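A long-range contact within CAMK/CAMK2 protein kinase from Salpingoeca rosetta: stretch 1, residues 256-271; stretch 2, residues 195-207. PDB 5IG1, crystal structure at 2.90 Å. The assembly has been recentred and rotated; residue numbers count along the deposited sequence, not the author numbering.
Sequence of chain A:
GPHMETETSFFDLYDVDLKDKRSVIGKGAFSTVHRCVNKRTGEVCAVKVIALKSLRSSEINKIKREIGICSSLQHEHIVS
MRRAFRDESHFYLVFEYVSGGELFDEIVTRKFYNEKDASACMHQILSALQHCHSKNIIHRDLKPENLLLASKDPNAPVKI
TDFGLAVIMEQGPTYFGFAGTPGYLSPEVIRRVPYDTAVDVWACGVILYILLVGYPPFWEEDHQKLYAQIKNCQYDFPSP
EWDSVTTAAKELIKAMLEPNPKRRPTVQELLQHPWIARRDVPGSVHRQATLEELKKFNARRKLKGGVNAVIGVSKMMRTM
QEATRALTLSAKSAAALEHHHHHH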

# COMPACT_ATOMS: atom_id res chain seq x y z
N MET A 256 8.24 -14.38 3.49
CA MET A 256 7.14 -13.61 2.92
C MET A 256 6.88 -13.98 1.47
O MET A 256 5.75 -13.84 0.99
CB MET A 256 7.43 -12.12 3.03
CG MET A 256 7.46 -11.58 4.45
SD MET A 256 7.75 -9.81 4.47
CE MET A 256 7.69 -9.49 6.22
N LEU A 257 7.90 -14.43 0.75
CA LEU A 257 7.76 -14.85 -0.64
C LEU A 257 7.65 -16.37 -0.77
O LEU A 257 8.20 -16.96 -1.70
CB LEU A 257 8.92 -14.33 -1.48
CG LEU A 257 8.96 -12.81 -1.63
CD1 LEU A 257 10.17 -12.38 -2.48
CD2 LEU A 257 7.67 -12.30 -2.24
N GLU A 258 6.96 -17.02 0.16
CA GLU A 258 6.72 -18.45 0.04
C GLU A 258 5.69 -18.70 -1.05
O GLU A 258 4.58 -18.15 -0.98
CB GLU A 258 6.24 -19.01 1.38
CG GLU A 258 5.67 -20.42 1.29
CD GLU A 258 6.73 -21.47 0.99
OE1 GLU A 258 7.92 -21.20 1.24
OE2 GLU A 258 6.36 -22.56 0.51
N PRO A 259 5.99 -19.54 -2.04
CA PRO A 259 5.05 -19.72 -3.17
C PRO A 259 3.71 -20.30 -2.77
O PRO A 259 2.73 -20.11 -3.51
CB PRO A 259 5.81 -20.66 -4.12
CG PRO A 259 7.23 -20.64 -3.66
CD PRO A 259 7.20 -20.37 -2.19
N ASN A 260 3.62 -21.00 -1.64
CA ASN A 260 2.37 -21.61 -1.20
C ASN A 260 1.81 -20.87 0.00
O ASN A 260 2.49 -20.78 1.04
CB ASN A 260 2.56 -23.09 -0.86
CG ASN A 260 1.31 -23.72 -0.29
OD1 ASN A 260 1.19 -23.88 0.92
ND2 ASN A 260 0.37 -24.06 -1.16
N PRO A 261 0.58 -20.35 -0.07
CA PRO A 261 0.08 -19.49 1.02
C PRO A 261 -0.00 -20.19 2.36
O PRO A 261 0.11 -19.53 3.40
CB PRO A 261 -1.31 -19.07 0.52
CG PRO A 261 -1.31 -19.38 -0.95
CD PRO A 261 -0.43 -20.57 -1.11
N LYS A 262 -0.19 -21.51 2.38
CA LYS A 262 -0.27 -22.22 3.65
C LYS A 262 1.06 -22.17 4.39
O LYS A 262 1.08 -22.01 5.62
CB LYS A 262 -0.70 -23.67 3.41
CG LYS A 262 -1.79 -23.80 2.36
CD LYS A 262 -2.23 -25.24 2.20
CE LYS A 262 -3.19 -25.63 3.31
NZ LYS A 262 -4.37 -24.74 3.31
N ARG A 263 2.18 -22.29 3.67
CA ARG A 263 3.49 -22.18 4.29
C ARG A 263 3.95 -20.74 4.42
O ARG A 263 5.12 -20.51 4.76
CB ARG A 263 4.53 -22.98 3.49
CG ARG A 263 4.25 -24.47 3.41
CD ARG A 263 5.30 -25.18 2.58
NE ARG A 263 5.03 -26.62 2.48
CZ ARG A 263 5.80 -27.48 1.83
NH1 ARG A 263 6.90 -27.07 1.22
NH2 ARG A 263 5.47 -28.77 1.80
N ARG A 264 3.08 -19.78 4.16
CA ARG A 264 3.43 -18.36 4.24
C ARG A 264 3.02 -17.80 5.58
O ARG A 264 1.89 -18.06 6.04
CB ARG A 264 2.74 -17.58 3.12
CG ARG A 264 3.36 -16.22 2.86
CD ARG A 264 3.52 -16.01 1.37
NE ARG A 264 2.25 -15.63 0.77
CZ ARG A 264 1.84 -16.06 -0.42
NH1 ARG A 264 2.58 -16.89 -1.14
NH2 ARG A 264 0.66 -15.65 -0.87
N PRO A 265 3.89 -17.04 6.24
CA PRO A 265 3.56 -16.53 7.57
C PRO A 265 2.37 -15.59 7.53
O PRO A 265 2.16 -14.85 6.56
CB PRO A 265 4.83 -15.78 8.00
CG PRO A 265 5.91 -16.34 7.14
CD PRO A 265 5.26 -16.68 5.84
N THR A 266 1.57 -15.64 8.59
CA THR A 266 0.58 -14.60 8.80
C THR A 266 1.27 -13.31 9.21
O THR A 266 2.45 -13.29 9.56
CB THR A 266 -0.42 -15.02 9.87
OG1 THR A 266 0.20 -14.86 11.15
CG2 THR A 266 -0.82 -16.47 9.68
N VAL A 267 0.51 -12.21 9.16
CA VAL A 267 1.09 -10.92 9.52
C VAL A 267 1.48 -10.89 11.00
O VAL A 267 2.46 -10.24 11.38
CB VAL A 267 0.12 -9.79 9.16
CG1 VAL A 267 0.51 -8.53 9.87
CG2 VAL A 267 0.12 -9.56 7.65
N GLN A 268 0.75 -11.61 11.86
CA GLN A 268 1.12 -11.65 13.27
C GLN A 268 2.47 -12.34 13.47
O GLN A 268 3.35 -11.83 14.17
CB GLN A 268 0.02 -12.36 14.07
CG GLN A 268 -0.04 -11.99 15.54
CD GLN A 268 -1.42 -12.22 16.14
OE1 GLN A 268 -2.34 -12.65 15.44
NE2 GLN A 268 -1.57 -11.92 17.43
N GLU A 269 2.64 -13.51 12.83
CA GLU A 269 3.93 -14.18 12.84
C GLU A 269 5.04 -13.27 12.34
O GLU A 269 6.14 -13.23 12.90
CB GLU A 269 3.86 -15.45 12.00
CG GLU A 269 2.75 -16.40 12.39
CD GLU A 269 2.69 -17.61 11.49
OE1 GLU A 269 3.47 -17.66 10.51
OE2 GLU A 269 1.86 -18.51 11.75
N LEU A 270 4.77 -12.51 11.26
CA LEU A 270 5.77 -11.58 10.76
C LEU A 270 6.11 -10.52 11.79
O LEU A 270 7.28 -10.20 12.01
CB LEU A 270 5.28 -10.93 9.46
CG LEU A 270 5.12 -11.87 8.26
CD1 LEU A 270 4.63 -11.12 7.03
CD2 LEU A 270 6.43 -12.59 7.97
N LEU A 271 5.09 -9.96 12.45
CA LEU A 271 5.32 -8.96 13.48
C LEU A 271 6.12 -9.52 14.65
O LEU A 271 6.71 -8.74 15.40
CB LEU A 271 3.99 -8.39 13.98
CG LEU A 271 3.37 -7.30 13.11
CD1 LEU A 271 1.97 -6.98 13.58
CD2 LEU A 271 4.25 -6.08 13.13
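Stretch 2, residues 195-207: YDTAVDVWACGVI

Val201 is the knob of this contact. It lies on the helix that runs from about Ala198 through Ile207, its CA-to-CB bond points toward stretch 1, and with chi1 in t its two methyls reach a pocket formed by the end of the loop and the helix that follows. Val201 CG1 sits 3.6 Å from Leu270 CD1 and 3.8 Å from Arg264 CG, while Val201 CG2 is 3.7 Å from Val267 CG2 and 3.4 Å from Pro265 O.

One turn on, the helix presents Gly205, and here the CA atoms come nearest: those of Met256 and Gly205 are 4.8 Å apart, and Met256 CB rests 3.6 Å from Gly205 CA. A CB at Gly205 would fall 3.0 Å from Met256 CB, a clash, so the bare backbone is what permits this approach. Met256 SD reaches Cys204 CB at 4.2 Å.

Leu257, the first residue after a helix to leave helical phi/psi, turns its side-chain end onto Trp202. Leu257 CD2 stands 3.5 Å from the centroid of the Trp202 six-membered ring, nearly on its normal, a CH-pi contact; the same Leu257 CD2 is 3.7 Å from Val206 CG2. As stretch 1 advances from Met256 to Pro261, its partners step back from Gly205 to Ala198, so the loop runs against the helix direction. At that far end Pro261 CB packs on Ala198 CB at 3.8 Å.

The polar edge belongs to Arg264. Arg264 NE and Arg264 NH2 each give a weak hydrogen bond to Ala198 O, both at 3.3 Å, although that carbonyl also accepts from Trp202 N (3.0 Å) within the helix. Trp202 CE3 lies over one guanidinium face, 3.4 Å from Arg264 NH1, which also donates a very short 2.4 Å bond to Glu258 O. One arginine thus ties the loop to itself and to the helix.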

# COMPACT_ATOMS: atom_id res chain seq x y z
N TYR A 195 -7.83 -17.33 -2.88
CA TYR A 195 -6.75 -16.80 -2.07
C TYR A 195 -7.30 -16.14 -0.82
O TYR A 195 -8.51 -16.16 -0.55
CB TYR A 195 -5.87 -15.84 -2.88
CG TYR A 195 -6.59 -14.75 -3.63
CD1 TYR A 195 -6.82 -13.52 -3.05
CD2 TYR A 195 -6.99 -14.94 -4.95
CE1 TYR A 195 -7.46 -12.50 -3.74
CE2 TYR A 195 -7.63 -13.93 -5.66
CZ TYR A 195 -7.86 -12.71 -5.05
OH TYR A 195 -8.49 -11.70 -5.73
N ASP A 196 -6.41 -15.56 -0.03
CA ASP A 196 -6.74 -15.07 1.31
C ASP A 196 -5.81 -13.91 1.64
O ASP A 196 -5.24 -13.28 0.74
CB ASP A 196 -6.65 -16.22 2.32
CG ASP A 196 -5.27 -16.85 2.39
OD1 ASP A 196 -4.56 -16.86 1.36
OD2 ASP A 196 -4.89 -17.33 3.48
N THR A 197 -5.65 -13.63 2.94
CA THR A 197 -4.81 -12.51 3.36
C THR A 197 -3.35 -12.72 3.00
O THR A 197 -2.61 -11.73 2.88
CB THR A 197 -4.91 -12.30 4.87
OG1 THR A 197 -4.42 -13.46 5.56
CG2 THR A 197 -6.35 -12.04 5.29
N ALA A 198 -2.91 -13.97 2.80
CA ALA A 198 -1.51 -14.24 2.49
C ALA A 198 -1.02 -13.42 1.30
O ALA A 198 0.17 -13.10 1.22
CB ALA A 198 -1.30 -15.73 2.23
N VAL A 199 -1.92 -13.06 0.37
CA VAL A 199 -1.49 -12.30 -0.80
C VAL A 199 -0.87 -10.98 -0.36
O VAL A 199 0.20 -10.59 -0.86
CB VAL A 199 -2.66 -12.10 -1.79
CG1 VAL A 199 -3.28 -13.44 -2.13
CG2 VAL A 199 -3.71 -11.17 -1.28
N ASP A 200 -1.48 -10.30 0.61
CA ASP A 200 -0.87 -9.08 1.14
C ASP A 200 0.54 -9.36 1.64
O ASP A 200 1.48 -8.63 1.31
CB ASP A 200 -1.75 -8.50 2.25
CG ASP A 200 -3.02 -7.87 1.72
OD1 ASP A 200 -3.04 -7.53 0.52
OD2 ASP A 200 -3.98 -7.70 2.50
N VAL A 201 0.72 -10.45 2.39
CA VAL A 201 2.05 -10.80 2.88
C VAL A 201 3.03 -10.89 1.72
O VAL A 201 4.15 -10.35 1.78
CB VAL A 201 2.01 -12.12 3.68
CG1 VAL A 201 3.42 -12.61 3.94
CG2 VAL A 201 1.26 -11.92 4.99
N TRP A 202 2.60 -11.52 0.62
CA TRP A 202 3.45 -11.60 -0.55
C TRP A 202 3.92 -10.21 -0.97
O TRP A 202 5.12 -9.95 -1.09
CB TRP A 202 2.72 -12.30 -1.69
CG TRP A 202 3.55 -12.41 -2.93
CD1 TRP A 202 3.65 -11.49 -3.93
CD2 TRP A 202 4.42 -13.49 -3.28
NE1 TRP A 202 4.52 -11.94 -4.89
CE2 TRP A 202 5.00 -13.17 -4.51
CE3 TRP A 202 4.75 -14.70 -2.67
CZ2 TRP A 202 5.90 -14.02 -5.16
CZ3 TRP A 202 5.64 -15.54 -3.31
CH2 TRP A 202 6.21 -15.20 -4.54
N ALA A 203 2.97 -9.29 -1.16
CA ALA A 203 3.34 -7.94 -1.57
C ALA A 203 4.35 -7.34 -0.59
O ALA A 203 5.34 -6.73 -1.01
CB ALA A 203 2.11 -7.05 -1.67
N CYS A 204 4.15 -7.57 0.71
CA CYS A 204 5.08 -7.01 1.69
C CYS A 204 6.49 -7.50 1.41
O CYS A 204 7.44 -6.70 1.38
CB CYS A 204 4.64 -7.38 3.11
SG CYS A 204 3.28 -6.38 3.71
N GLY A 205 6.64 -8.80 1.16
CA GLY A 205 7.92 -9.34 0.76
C GLY A 205 8.50 -8.56 -0.40
O GLY A 205 9.61 -8.02 -0.29
N VAL A 206 7.73 -8.44 -1.48
CA VAL A 206 8.21 -7.71 -2.65
C VAL A 206 8.58 -6.30 -2.26
O VAL A 206 9.59 -5.75 -2.73
CB VAL A 206 7.14 -7.73 -3.76
CG1 VAL A 206 7.65 -7.05 -5.00
CG2 VAL A 206 6.73 -9.17 -4.06
N ILE A 207 7.79 -5.68 -1.39
CA ILE A 207 8.07 -4.32 -0.94
C ILE A 207 9.34 -4.30 -0.10
O ILE A 207 10.24 -3.48 -0.32
CB ILE A 207 6.87 -3.76 -0.17
CG1 ILE A 207 5.68 -3.55 -1.12
CG2 ILE A 207 7.22 -2.48 0.57
CD1 ILE A 207 4.41 -3.21 -0.39